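Local coordinates for protein carbon monoxide oxidation system transcription regulator CooA-1 (Carboxydothermus hydrogenoformans, PDB 6CPB) that probably acts, as the full-length protein, as a heme-dependent, carbon-monoxide-sensing transcription factor that binds DNA, this chain being its heme domain, at residues S110-M113 against V114-G118; T94-R97 against N98-I102; G19-K22 against E23-E26; A67-E70 against A71-F75. One frame throughout, in Å; residues are numbered along the deposited sequence.

Contact 1 (S110-M113 against V114-G118). With SO4 (sulfate ion), chain D.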
ATOM      1  N   SER A 110      -4.725   7.512   7.284  1.00 12.31           N
ATOM      2  CA  SER A 110      -4.784   6.475   6.269  1.00 12.48           C
ATOM      3  C   SER A 110      -4.267   6.958   4.927  1.00 12.22           C
ATOM      4  O   SER A 110      -3.814   6.137   4.123  1.00 12.14           O
ATOM      5  CB  SER A 110      -6.215   5.980   6.121  1.00 12.84           C
ATOM      6  OG  SER A 110      -7.063   6.939   5.477  1.00 15.26           O
ATOM      7  N   LEU A 111      -4.330   8.255   4.643  1.00 12.69           N
ATOM      8  CA  LEU A 111      -3.842   8.729   3.356  1.00 12.58           C
ATOM      9  C   LEU A 111      -2.328   8.654   3.273  1.00 11.72           C
ATOM     10  O   LEU A 111      -1.770   8.327   2.219  1.00 11.71           O
ATOM     11  CB  LEU A 111      -4.336  10.143   3.079  1.00 14.71           C
ATOM     12  CG  LEU A 111      -5.825  10.238   2.709  1.00 17.62           C
ATOM     13  CD1 LEU A 111      -6.229  11.673   2.451  1.00 20.14           C
ATOM     14  CD2 LEU A 111      -6.162   9.384   1.494  1.00 19.02           C
ATOM     15  N   ASN A 112      -1.646   8.935   4.371  1.00 11.87           N
ATOM     16  CA  ASN A 112      -0.213   8.724   4.365  1.00 11.85           C
ATOM     17  C   ASN A 112       0.105   7.241   4.264  1.00 10.60           C
ATOM     18  O   ASN A 112       1.056   6.849   3.572  1.00 11.09           O
ATOM     19  CB  ASN A 112       0.428   9.347   5.603  1.00 13.04           C
ATOM     20  CG  ASN A 112       1.917   9.159   5.620  1.00 13.00           C
ATOM     21  OD1 ASN A 112       2.427   8.230   6.232  1.00 13.95           O
ATOM     22  ND2 ASN A 112       2.628  10.030   4.922  1.00 14.40           N
ATOM     23  N   MET A 113      -0.682   6.395   4.924  0.72 10.18           N
ATOM     24  CA  MET A 113      -0.444   4.963   4.864  0.72 10.22           C
ATOM     25  C   MET A 113      -0.569   4.441   3.438  0.72 10.20           C
ATOM     26  O   MET A 113       0.219   3.589   3.008  0.72 10.52           O
ATOM     27  CB  MET A 113      -1.413   4.244   5.794  0.72 11.05           C
ATOM     28  CG  MET A 113      -1.166   2.763   5.859  0.72 11.65           C
ATOM     29  SD  MET A 113      -2.150   1.957   7.095  0.72 13.71           S
ATOM     30  CE  MET A 113      -1.234   2.386   8.582  0.72 14.31           C
ATOM     31  N   VAL A 114      -1.568   4.922   2.697  1.00 10.62           N
ATOM     32  CA  VAL A 114      -1.715   4.547   1.295  1.00 11.04           C
ATOM     33  C   VAL A 114      -0.484   4.952   0.501  1.00 10.66           C
ATOM     34  O   VAL A 114       0.024   4.181  -0.320  1.00 11.56           O
ATOM     35  CB  VAL A 114      -3.000   5.175   0.711  1.00 12.70           C
ATOM     36  CG1 VAL A 114      -3.002   5.107  -0.810  1.00 13.53           C
ATOM     37  CG2 VAL A 114      -4.242   4.500   1.279  1.00 13.95           C
ATOM     38  N   LYS A 115       0.005   6.170   0.720  1.00 11.00           N
ATOM     39  CA  LYS A 115       1.180   6.654  -0.001  1.00 11.23           C
ATOM     40  C   LYS A 115       2.397   5.769   0.285  1.00 11.59           C
ATOM     41  O   LYS A 115       3.118   5.358  -0.639  1.00 11.77           O
ATOM     42  CB  LYS A 115       1.424   8.116   0.397  1.00 12.71           C
ATOM     43  CG  LYS A 115       2.522   8.836  -0.354  1.00 15.47           C
ATOM     44  CD  LYS A 115       3.897   8.625   0.233  1.00 17.41           C
ATOM     45  CE  LYS A 115       4.031   9.128   1.654  1.00 17.77           C
ATOM     46  NZ  LYS A 115       5.460   9.087   2.087  1.00 17.77           N
ATOM     47  N   VAL A 116       2.635   5.469   1.566  1.00 10.60           N
ATOM     48  CA  VAL A 116       3.782   4.657   1.977  1.00 10.38           C
ATOM     49  C   VAL A 116       3.681   3.247   1.402  1.00 10.39           C
ATOM     50  O   VAL A 116       4.649   2.721   0.827  1.00 10.83           O
ATOM     51  CB  VAL A 116       3.894   4.635   3.516  1.00 10.76           C
ATOM     52  CG1 VAL A 116       4.874   3.570   3.976  1.00 11.59           C
ATOM     53  CG2 VAL A 116       4.299   5.998   4.061  1.00 11.95           C
ATOM     54  N   LEU A 117       2.512   2.611   1.543  1.00 10.36           N
ATOM     55  CA  LEU A 117       2.352   1.250   1.038  1.00 10.97           C
ATOM     56  C   LEU A 117       2.493   1.211  -0.472  1.00 10.85           C
ATOM     57  O   LEU A 117       3.067   0.263  -1.023  1.00 11.64           O
ATOM     58  CB  LEU A 117       1.005   0.673   1.468  1.00 11.53           C
ATOM     59  CG  LEU A 117       0.863   0.337   2.956  1.00 11.79           C
ATOM     60  CD1 LEU A 117      -0.573  -0.039   3.263  1.00 12.51           C
ATOM     61  CD2 LEU A 117       1.795  -0.762   3.408  1.00 15.24           C
ATOM     62  N   GLY A 118       1.959   2.219  -1.163  1.00 11.53           N
ATOM     63  CA  GLY A 118       2.104   2.265  -2.606  1.00 11.70           C
ATOM     64  C   GLY A 118       3.555   2.363  -3.032  1.00 11.80           C
ATOM     65  O   GLY A 118       3.974   1.711  -3.992  1.00 13.11           O
TER
HETATM   66  S   SO4 D 202       4.317  13.204   1.492  1.00 65.92           S
HETATM   67  O1  SO4 D 202       4.035  14.460   2.184  1.00 67.36           O
HETATM   68  O2  SO4 D 202       3.079  12.691   0.905  1.00 63.54           O
HETATM   69  O3  SO4 D 202       5.297  13.439   0.435  1.00 67.75           O
HETATM   70  O4  SO4 D 202       4.852  12.241   2.452  1.00 66.06           O
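K115 folds back over N112, one helical turn earlier, and its side chain can be followed outward atom by atom. CB rests on the N112 carbonyl oxygen, 3.4 Å from O. The chain then bends at chi2 (-86°) and again at chi3 (-61°), which brings CE across the N112 amide, 3.7 Å from ND2. At the tip, NZ forms a weak hydrogen bond of 3.2 Å to O4 of a sulfate, probably a crystallisation ion, while its stronger partner is D73, in a salt bridge. A long, flexible lysine can reach that acid from a partly exposed position. N112 is fully engaged: its amide serves D73, T6 and I74, and OD1 also lies 3.6 Å from V116 CG2. Round the helix, M113 and L117 run side by side in the same direction, with M113 CG 3.9 Å from L117 CD1, as unbranched and branched apolar chains facing the domain interior. V116 N bonds to N112 O at 2.9 Å, one of the i to i+4 bonds of an ordinary alpha-helix. What marks this as the dimerisation helix of the CRP family is its meeting with the second subunit, where V114 packs on V114 and S110 bonds to S110 of that chain.

Contact 2 (T94-R97 against N98-I102)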
ATOM      1  N   THR A  94       0.145   2.029  17.905  1.00 11.99           N
ATOM      2  CA  THR A  94      -1.086   1.493  18.476  1.00 12.50           C
ATOM      3  C   THR A  94      -1.438   0.204  17.743  1.00 12.47           C
ATOM      4  O   THR A  94      -0.928  -0.068  16.667  1.00 13.81           O
ATOM      5  CB  THR A  94      -2.216   2.533  18.419  1.00 13.41           C
ATOM      6  OG1 THR A  94      -3.291   2.131  19.274  1.00 15.87           O
ATOM      7  CG2 THR A  94      -2.772   2.718  17.018  1.00 13.85           C
ATOM      8  N   ASP A  95      -2.308  -0.601  18.341  0.54 12.00           N
ATOM      9  CA  ASP A  95      -2.702  -1.845  17.694  0.54 12.12           C
ATOM     10  C   ASP A  95      -3.595  -1.566  16.489  0.54 12.33           C
ATOM     11  O   ASP A  95      -4.307  -0.559  16.434  0.54 13.04           O
ATOM     12  CB  ASP A  95      -3.443  -2.748  18.673  0.54 15.28           C
ATOM     13  CG  ASP A  95      -4.708  -2.115  19.188  0.54 16.75           C
ATOM     14  OD1 ASP A  95      -4.618  -1.307  20.134  0.54 17.85           O
ATOM     15  OD2 ASP A  95      -5.788  -2.392  18.621  0.54 17.79           O
ATOM     16  N   ILE A  96      -3.570  -2.490  15.523  0.54 12.62           N
ATOM     17  CA  ILE A  96      -4.239  -2.262  14.241  0.54 13.46           C
ATOM     18  C   ILE A  96      -5.738  -2.020  14.412  0.54 14.67           C
ATOM     19  O   ILE A  96      -6.311  -1.158  13.735  0.54 15.40           O
ATOM     20  CB  ILE A  96      -3.933  -3.401  13.247  0.54 15.34           C
ATOM     21  CG1 ILE A  96      -4.430  -3.019  11.849  0.54 18.12           C
ATOM     22  CG2 ILE A  96      -4.541  -4.730  13.713  0.54 16.55           C
ATOM     23  CD1 ILE A  96      -4.030  -3.981  10.762  0.54 21.41           C
ATOM     24  N   ARG A  97      -6.408  -2.775  15.288  1.00 15.79           N
ATOM     25  CA  ARG A  97      -7.843  -2.550  15.455  1.00 19.19           C
ATOM     26  C   ARG A  97      -8.121  -1.127  15.917  1.00 16.57           C
ATOM     27  O   ARG A  97      -9.048  -0.465  15.427  1.00 16.82           O
ATOM     28  CB  ARG A  97      -8.421  -3.537  16.470  1.00 25.71           C
ATOM     29  CG  ARG A  97      -8.562  -4.968  15.982  1.00 40.13           C
ATOM     30  CD  ARG A  97      -9.234  -5.820  17.054  1.00 53.46           C
ATOM     31  NE  ARG A  97      -9.316  -7.231  16.684  1.00 64.56           N
ATOM     32  CZ  ARG A  97     -10.297  -7.770  15.964  1.00 73.43           C
ATOM     33  NH1 ARG A  97     -11.296  -7.020  15.515  1.00 76.17           N
ATOM     34  NH2 ARG A  97     -10.275  -9.066  15.687  1.00 76.31           N
ATOM     35  N   ASN A  98      -7.352  -0.645  16.886  1.00 15.95           N
ATOM     36  CA  ASN A  98      -7.550   0.715  17.348  1.00 15.02           C
ATOM     37  C   ASN A  98      -7.276   1.705  16.230  1.00 14.14           C
ATOM     38  O   ASN A  98      -8.001   2.694  16.069  1.00 14.63           O
ATOM     39  CB  ASN A  98      -6.674   1.002  18.559  1.00 16.10           C
ATOM     40  CG  ASN A  98      -7.034   2.301  19.219  1.00 19.07           C
ATOM     41  OD1 ASN A  98      -8.218   2.582  19.474  1.00 21.27           O
ATOM     42  ND2 ASN A  98      -6.033   3.114  19.495  1.00 20.59           N
ATOM     43  N   PHE A  99      -6.219   1.463  15.456  1.00 13.71           N
ATOM     44  CA  PHE A  99      -5.920   2.341  14.335  1.00 13.83           C
ATOM     45  C   PHE A  99      -7.083   2.410  13.351  1.00 13.72           C
ATOM     46  O   PHE A  99      -7.432   3.488  12.865  1.00 14.04           O
ATOM     47  CB  PHE A  99      -4.654   1.895  13.619  1.00 14.38           C
ATOM     48  CG  PHE A  99      -4.299   2.800  12.501  1.00 14.77           C
ATOM     49  CD1 PHE A  99      -3.836   4.080  12.767  1.00 15.16           C
ATOM     50  CD2 PHE A  99      -4.505   2.424  11.192  1.00 15.07           C
ATOM     51  CE1 PHE A  99      -3.532   4.946  11.742  1.00 16.78           C
ATOM     52  CE2 PHE A  99      -4.183   3.300  10.147  1.00 15.77           C
ATOM     53  CZ  PHE A  99      -3.699   4.549  10.428  1.00 16.05           C
ATOM     54  N   GLN A 100      -7.670   1.265  13.012  1.00 13.71           N
ATOM     55  CA  GLN A 100      -8.789   1.270  12.078  1.00 14.92           C
ATOM     56  C   GLN A 100      -9.963   2.075  12.627  1.00 15.51           C
ATOM     57  O   GLN A 100     -10.636   2.795  11.880  1.00 17.13           O
ATOM     58  CB  GLN A 100      -9.163  -0.171  11.734  1.00 16.71           C
ATOM     59  CG  GLN A 100      -8.077  -0.855  10.885  1.00 19.35           C
ATOM     60  CD  GLN A 100      -8.235  -2.355  10.770  1.00 24.73           C
ATOM     61  OE1 GLN A 100      -8.880  -2.993  11.602  1.00 27.60           O
ATOM     62  NE2 GLN A 100      -7.636  -2.927   9.736  1.00 28.15           N
ATOM     63  N   ASN A 101     -10.214   1.987  13.933  1.00 14.62           N
ATOM     64  CA  ASN A 101     -11.246   2.820  14.536  1.00 16.31           C
ATOM     65  C   ASN A 101     -10.888   4.301  14.472  1.00 15.50           C
ATOM     66  O   ASN A 101     -11.752   5.143  14.194  1.00 17.29           O
ATOM     67  CB  ASN A 101     -11.484   2.385  15.982  1.00 18.32           C
ATOM     68  CG  ASN A 101     -12.242   1.081  16.078  1.00 24.93           C
ATOM     69  OD1 ASN A 101     -13.089   0.782  15.237  1.00 30.30           O
ATOM     70  ND2 ASN A 101     -11.959   0.306  17.115  1.00 28.55           N
ATOM     71  N   ILE A 102      -9.626   4.640  14.737  1.00 13.39           N
ATOM     72  CA  ILE A 102      -9.163   6.020  14.610  1.00 13.08           C
ATOM     73  C   ILE A 102      -9.410   6.559  13.206  1.00 13.71           C
ATOM     74  O   ILE A 102      -9.868   7.696  13.036  1.00 14.64           O
ATOM     75  CB  ILE A 102      -7.675   6.113  15.002  1.00 14.41           C
ATOM     76  CG1 ILE A 102      -7.514   5.967  16.518  1.00 15.65           C
ATOM     77  CG2 ILE A 102      -7.050   7.414  14.492  1.00 16.46           C
ATOM     78  CD1 ILE A 102      -6.090   5.722  16.947  1.00 17.16           C
TER
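An N-cap at the point where strand 89-95 passes into helix 96-105 organises this contact, with D95 in the capping position and N98 as its partner. D95 OD2 accepts from N98 N at 2.9 Å, met from above the carboxylate plane, 49° out of it. The chi1 of D95, 61°, sets the carboxylate between its own backbone N and carbonyl carbon, and from there it turns back over the first turn of the helix. Aspartate suits the position: it is short enough to reach a backbone N-H of the first helical turn. The N98 side chain is a second donor, ND2 giving a nearly straight bond to T94 OG1 at 2.9 Å and 166°, with the hydroxyl in its amide plane; E23 takes a further bond from the same nitrogen. The T94 methyl, CG2, lies 4.0 Å from F99 CB, a small apolar patch beside the polar one. On another flank the Q100 amide runs obliquely across I96, NE2 3.8 Å from CG1. The helix is thus tied to the end of strand 89-95, F99 and I102 press on F109 in helix 108-135, and Q100 packs on L111 of the second subunit.

Contact 3 (G19-K22 against E23-E26); sequences GVLK and EFRE
V20 and F24 meet in the tight half of this turn, where the V20 carbonyl oxygen lies at the edge of the F24 ring, near its plane and 3.6 Å from CD1. An aromatic edge carries a slight positive charge, so an oxygen is a suitable neighbour there. With chi1 at -68°, F24 holds CG anti to its own carbonyl carbon, which turns the ring back beside V20 O and L21; CE1 comes to 4.3 Å from L21 CD2. Outside the turn the ring packs on L92, T94 and I102, a buried place that suits a large apolar group. E23 presses on the same oxygen, its CB 3.2 Å and its CG 3.4 Å from V20 O. That oxygen also accepts from E23 N at 3.0 Å, and L21 O accepts from F24 N at 3.1 Å. The latter bond closes a type I beta turn from L21 to F24, which takes the chain from the short helix 18-21 into strand 25-29 at the border of the cyclic-nucleotide-binding-type beta fold. Toward solvent the contact is looser. The end of the E23 side chain merely brings OE2 to 3.7 Å from V20 CG2. K22 stretches out from the turn, its charged end well suited to this exposed position. A water donates to both L21 O, at 2.9 Å, and F24 O, bridging the two carbonyls.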
ATOM      1  N   GLY A  19      -5.788  14.720  21.399  1.00 15.66           N
ATOM      2  CA  GLY A  19      -6.441  13.681  22.176  1.00 16.60           C
ATOM      3  C   GLY A  19      -6.264  12.305  21.565  1.00 15.45           C
ATOM      4  O   GLY A  19      -5.940  11.338  22.257  1.00 16.77           O
ATOM      5  N   VAL A  20      -6.465  12.195  20.252  1.00 14.70           N
ATOM      6  CA  VAL A  20      -6.360  10.881  19.641  1.00 15.01           C
ATOM      7  C   VAL A  20      -4.916  10.389  19.664  1.00 14.06           C
ATOM      8  O   VAL A  20      -4.669   9.187  19.805  1.00 14.57           O
ATOM      9  CB  VAL A  20      -7.003  10.866  18.242  1.00 17.49           C
ATOM     10  CG1 VAL A  20      -6.237  11.723  17.271  1.00 17.34           C
ATOM     11  CG2 VAL A  20      -7.132   9.445  17.735  1.00 19.50           C
ATOM     12  N   LEU A  21      -3.942  11.298  19.585  1.00 14.05           N
ATOM     13  CA  LEU A  21      -2.547  10.877  19.644  1.00 13.65           C
ATOM     14  C   LEU A  21      -2.178  10.325  21.016  1.00 14.01           C
ATOM     15  O   LEU A  21      -1.254   9.507  21.116  1.00 14.97           O
ATOM     16  CB  LEU A  21      -1.628  12.022  19.231  1.00 14.75           C
ATOM     17  CG  LEU A  21      -1.732  12.385  17.744  1.00 15.88           C
ATOM     18  CD1 LEU A  21      -1.089  13.733  17.460  1.00 19.62           C
ATOM     19  CD2 LEU A  21      -1.123  11.298  16.858  1.00 16.74           C
ATOM     20  N   LYS A  22      -2.890  10.732  22.076  1.00 15.58           N
ATOM     21  CA  LYS A  22      -2.658  10.160  23.400  1.00 18.58           C
ATOM     22  C   LYS A  22      -3.021   8.684  23.462  1.00 17.95           C
ATOM     23  O   LYS A  22      -2.611   7.998  24.404  1.00 21.09           O
ATOM     24  CB  LYS A  22      -3.460  10.914  24.459  1.00 22.97           C
ATOM     25  CG  LYS A  22      -2.948  12.302  24.749  1.00 29.05           C
ATOM     26  CD  LYS A  22      -3.844  13.015  25.757  1.00 34.13           C
ATOM     27  CE  LYS A  22      -3.457  14.469  25.899  1.00 38.50           C
ATOM     28  NZ  LYS A  22      -4.367  15.176  26.832  1.00 42.05           N
ATOM     29  N   GLU A  23      -3.783   8.177  22.493  1.00 15.97           N
ATOM     30  CA  GLU A  23      -4.101   6.756  22.461  1.00 17.77           C
ATOM     31  C   GLU A  23      -2.899   5.917  22.080  1.00 18.52           C
ATOM     32  O   GLU A  23      -2.878   4.720  22.374  1.00 23.36           O
ATOM     33  CB  GLU A  23      -5.217   6.497  21.458  1.00 18.09           C
ATOM     34  CG  GLU A  23      -6.511   7.193  21.817  1.00 18.30           C
ATOM     35  CD  GLU A  23      -7.611   6.913  20.821  1.00 22.81           C
ATOM     36  OE1 GLU A  23      -7.582   5.846  20.178  1.00 24.30           O
ATOM     37  OE2 GLU A  23      -8.512   7.766  20.689  1.00 24.74           O
ATOM     38  N   PHE A  24      -1.913   6.515  21.423  1.00 14.21           N
ATOM     39  CA  PHE A  24      -0.712   5.816  20.986  1.00 12.37           C
ATOM     40  C   PHE A  24       0.301   5.764  22.125  1.00 13.00           C
ATOM     41  O   PHE A  24       0.364   6.657  22.973  1.00 16.89           O
ATOM     42  CB  PHE A  24      -0.052   6.565  19.817  1.00 12.11           C
ATOM     43  CG  PHE A  24      -0.832   6.560  18.519  1.00 12.13           C
ATOM     44  CD1 PHE A  24      -2.005   7.292  18.375  1.00 13.73           C
ATOM     45  CD2 PHE A  24      -0.345   5.866  17.423  1.00 13.34           C
ATOM     46  CE1 PHE A  24      -2.677   7.304  17.163  1.00 15.58           C
ATOM     47  CE2 PHE A  24      -1.012   5.888  16.211  1.00 14.43           C
ATOM     48  CZ  PHE A  24      -2.180   6.603  16.083  1.00 14.60           C
ATOM     49  N   ARG A  25       1.089   4.703  22.142  1.00 12.35           N
ATOM     50  CA  ARG A  25       2.274   4.631  22.982  1.00 13.54           C
ATOM     51  C   ARG A  25       3.479   5.178  22.223  1.00 12.19           C
ATOM     52  O   ARG A  25       3.494   5.241  21.000  1.00 13.31           O
ATOM     53  CB  ARG A  25       2.545   3.193  23.420  1.00 15.30           C
ATOM     54  CG  ARG A  25       1.561   2.670  24.468  1.00 18.21           C
ATOM     55  CD  ARG A  25       1.974   1.273  24.951  1.00 21.01           C
ATOM     56  NE  ARG A  25       1.142   0.771  26.044  1.00 23.23           N
ATOM     57  CZ  ARG A  25      -0.012   0.126  25.885  1.00 24.14           C
ATOM     58  NH1 ARG A  25      -0.497  -0.103  24.672  1.00 27.35           N
ATOM     59  NH2 ARG A  25      -0.687  -0.292  26.944  1.00 26.37           N
ATOM     60  N   GLU A  26       4.496   5.579  22.965  1.00 13.44           N
ATOM     61  CA  GLU A  26       5.703   6.158  22.394  1.00 12.24           C
ATOM     62  C   GLU A  26       6.892   5.260  22.691  1.00 12.00           C
ATOM     63  O   GLU A  26       6.937   4.600  23.728  1.00 12.98           O
ATOM     64  CB  GLU A  26       5.926   7.527  23.019  1.00 15.84           C
ATOM     65  CG  GLU A  26       6.894   8.448  22.349  1.00 20.42           C
ATOM     66  CD  GLU A  26       6.625   9.898  22.757  1.00 25.43           C
ATOM     67  OE1 GLU A  26       5.888  10.108  23.741  1.00 28.08           O
ATOM     68  OE2 GLU A  26       7.130  10.821  22.102  1.00 31.81           O
TER
HETATM   69  O   HOH W   1       1.094   9.759  22.755  1.00 38.70           O

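Contact 4 (A67-E70 against A71-F75); sequences AILE and AGDIF
The D73 carboxylate reaches back across the turn to the backbone of E70, where OD2 accepts from E70 N at 2.9 Å. The bond uses the anti side of the carboxylate, 27° out of its plane. A chi1 of -75°, with CG anti to the carbonyl carbon of D73, swings the acid toward that N-H. In return D73 N gives a 3.0 Å bond to E70 O, which makes two bonds between the same two residues. D73 also ties the turn to helix 108-135, whose nearby K115 would be expected to keep the acid ionised. The backbone bond closes a type II beta turn from E70 to D73, leading from strand 62-70 into strand 74-76 of the cyclic-nucleotide-binding-type beta fold. G72 sits in it with phi at 96°, where a side chain would be jammed against the preceding carbonyl oxygen. On the outer side, a water donates to E70 OE1 at 2.8 Å and accepts from A71 N, a natural setting for an exposed glutamate. Inward, packing takes over. L69 CB rests on D73 CB at 3.9 Å, and L69 CD1 touches F75 CB at 3.7 Å, the two side chains crossing at about a right angle. F75 approaches T79, a heme-binding residue, and packs on L117 and L120.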
ATOM      1  N   ALA A  67      12.160   1.071   1.387  1.00 11.83           N
ATOM      2  CA  ALA A  67      11.818   2.483   1.439  1.00 12.89           C
ATOM      3  C   ALA A  67      12.500   3.086   2.651  1.00 11.94           C
ATOM      4  O   ALA A  67      12.831   2.384   3.604  1.00 12.48           O
ATOM      5  CB  ALA A  67      10.304   2.726   1.540  1.00 17.72           C
ATOM      6  N   ILE A  68      12.678   4.401   2.604  1.00 11.92           N
ATOM      7  CA  ILE A  68      13.113   5.199   3.741  1.00 12.13           C
ATOM      8  C   ILE A  68      11.943   6.088   4.128  1.00 11.75           C
ATOM      9  O   ILE A  68      11.403   6.820   3.285  1.00 13.90           O
ATOM     10  CB  ILE A  68      14.373   6.013   3.407  1.00 12.83           C
ATOM     11  CG1 ILE A  68      15.553   5.067   3.175  1.00 14.51           C
ATOM     12  CG2 ILE A  68      14.682   6.980   4.553  1.00 15.04           C
ATOM     13  CD1 ILE A  68      16.789   5.748   2.651  1.00 18.15           C
ATOM     14  N   LEU A  69      11.515   5.967   5.383  1.00 11.59           N
ATOM     15  CA  LEU A  69      10.378   6.709   5.909  1.00 11.79           C
ATOM     16  C   LEU A  69      10.872   7.860   6.759  1.00 11.51           C
ATOM     17  O   LEU A  69      11.747   7.685   7.617  1.00 12.57           O
ATOM     18  CB  LEU A  69       9.487   5.810   6.755  1.00 13.12           C
ATOM     19  CG  LEU A  69       9.019   4.531   6.074  1.00 17.76           C
ATOM     20  CD1 LEU A  69       8.082   3.796   6.986  1.00 20.33           C
ATOM     21  CD2 LEU A  69       8.357   4.807   4.722  1.00 20.33           C
ATOM     22  N   GLU A  70      10.311   9.029   6.513  1.00 11.82           N
ATOM     23  CA  GLU A  70      10.694  10.251   7.191  1.00 12.19           C
ATOM     24  C   GLU A  70       9.738  10.530   8.344  1.00 11.32           C
ATOM     25  O   GLU A  70       8.684   9.898   8.496  1.00 11.33           O
ATOM     26  CB  GLU A  70      10.667  11.427   6.212  1.00 14.64           C
ATOM     27  CG  GLU A  70      11.451  11.198   4.933  1.00 19.97           C
ATOM     28  CD  GLU A  70      12.961  11.170   5.151  1.00 21.62           C
ATOM     29  OE1 GLU A  70      13.440  11.722   6.167  1.00 23.84           O
ATOM     30  OE2 GLU A  70      13.684  10.592   4.304  1.00 22.97           O
ATOM     31  N   ALA A  71      10.103  11.513   9.160  1.00 12.24           N
ATOM     32  CA  ALA A  71       9.191  11.972  10.196  1.00 11.95           C
ATOM     33  C   ALA A  71       7.882  12.405   9.547  1.00 10.71           C
ATOM     34  O   ALA A  71       7.881  13.142   8.561  1.00 11.69           O
ATOM     35  CB  ALA A  71       9.829  13.128  10.968  1.00 13.20           C
ATOM     36  N   GLY A  72       6.765  11.907  10.088  1.00 11.00           N
ATOM     37  CA  GLY A  72       5.453  12.133   9.525  1.00 10.79           C
ATOM     38  C   GLY A  72       4.957  11.032   8.623  1.00 10.40           C
ATOM     39  O   GLY A  72       3.859  11.160   8.080  1.00 11.17           O
ATOM     40  N   ASP A  73       5.721   9.957   8.456  1.00 10.57           N
ATOM     41  CA  ASP A  73       5.279   8.783   7.716  1.00 10.01           C
ATOM     42  C   ASP A  73       4.840   7.672   8.667  1.00 10.12           C
ATOM     43  O   ASP A  73       5.348   7.538   9.786  1.00 11.78           O
ATOM     44  CB  ASP A  73       6.390   8.222   6.818  1.00 10.49           C
ATOM     45  CG  ASP A  73       6.635   9.044   5.568  1.00 12.39           C
ATOM     46  OD1 ASP A  73       5.693   9.647   5.026  1.00 13.83           O
ATOM     47  OD2 ASP A  73       7.798   9.030   5.083  1.00 13.82           O
ATOM     48  N   ILE A  74       3.897   6.860   8.191  1.00 10.12           N
ATOM     49  CA  ILE A  74       3.274   5.798   8.974  1.00 10.71           C
ATOM     50  C   ILE A  74       3.438   4.459   8.261  1.00 10.43           C
ATOM     51  O   ILE A  74       3.473   4.391   7.031  1.00 11.61           O
ATOM     52  CB  ILE A  74       1.780   6.165   9.200  1.00 11.55           C
ATOM     53  CG1 ILE A  74       1.167   5.426  10.392  1.00 12.32           C
ATOM     54  CG2 ILE A  74       0.954   5.948   7.961  1.00 13.05           C
ATOM     55  CD1 ILE A  74      -0.170   6.002  10.819  1.00 14.46           C
ATOM     56  N   PHE A  75       3.539   3.389   9.043  1.00 10.62           N
ATOM     57  CA  PHE A  75       3.685   2.032   8.507  1.00 10.63           C
ATOM     58  C   PHE A  75       3.153   1.057   9.565  1.00 10.62           C
ATOM     59  O   PHE A  75       2.456   1.466  10.498  1.00 11.48           O
ATOM     60  CB  PHE A  75       5.131   1.816   8.021  1.00 11.32           C
ATOM     61  CG  PHE A  75       5.371   0.503   7.286  1.00 11.19           C
ATOM     62  CD1 PHE A  75       4.513   0.049   6.290  1.00 12.48           C
ATOM     63  CD2 PHE A  75       6.468  -0.270   7.612  1.00 11.74           C
ATOM     64  CE1 PHE A  75       4.742  -1.163   5.660  1.00 12.20           C
ATOM     65  CE2 PHE A  75       6.710  -1.465   6.974  1.00 13.02           C
ATOM     66  CZ  PHE A  75       5.850  -1.907   5.989  1.00 12.61           C
TER
HETATM   67  O   HOH W   2      12.825  12.572   8.754  1.00 17.38           O

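Along the chain the order is contact 3, contact 4, contact 2, contact 1, in series. Contacts 2, 3 and 4 all reach the four-stranded antiparallel sheet of strands 25-29, 89-95, 44-50 and 74-76, contact 4 also joining strand 62-70 of the other sheet. Contacts 2 and 3, centres 11 Å apart, touch through T94 on F24 and I102 on V20, whereas contacts 1 and 3 lie about 20 Å apart between centres and do not touch. Contact 1, on helix 108-135, meets contact 4, 10 Å away between centres, and contact 2, where M113 packs on F99; F99 also packs on I74 of contact 4. The long helix thereby joins the beta domain, close to the heme-binding residues, to the subunit interface.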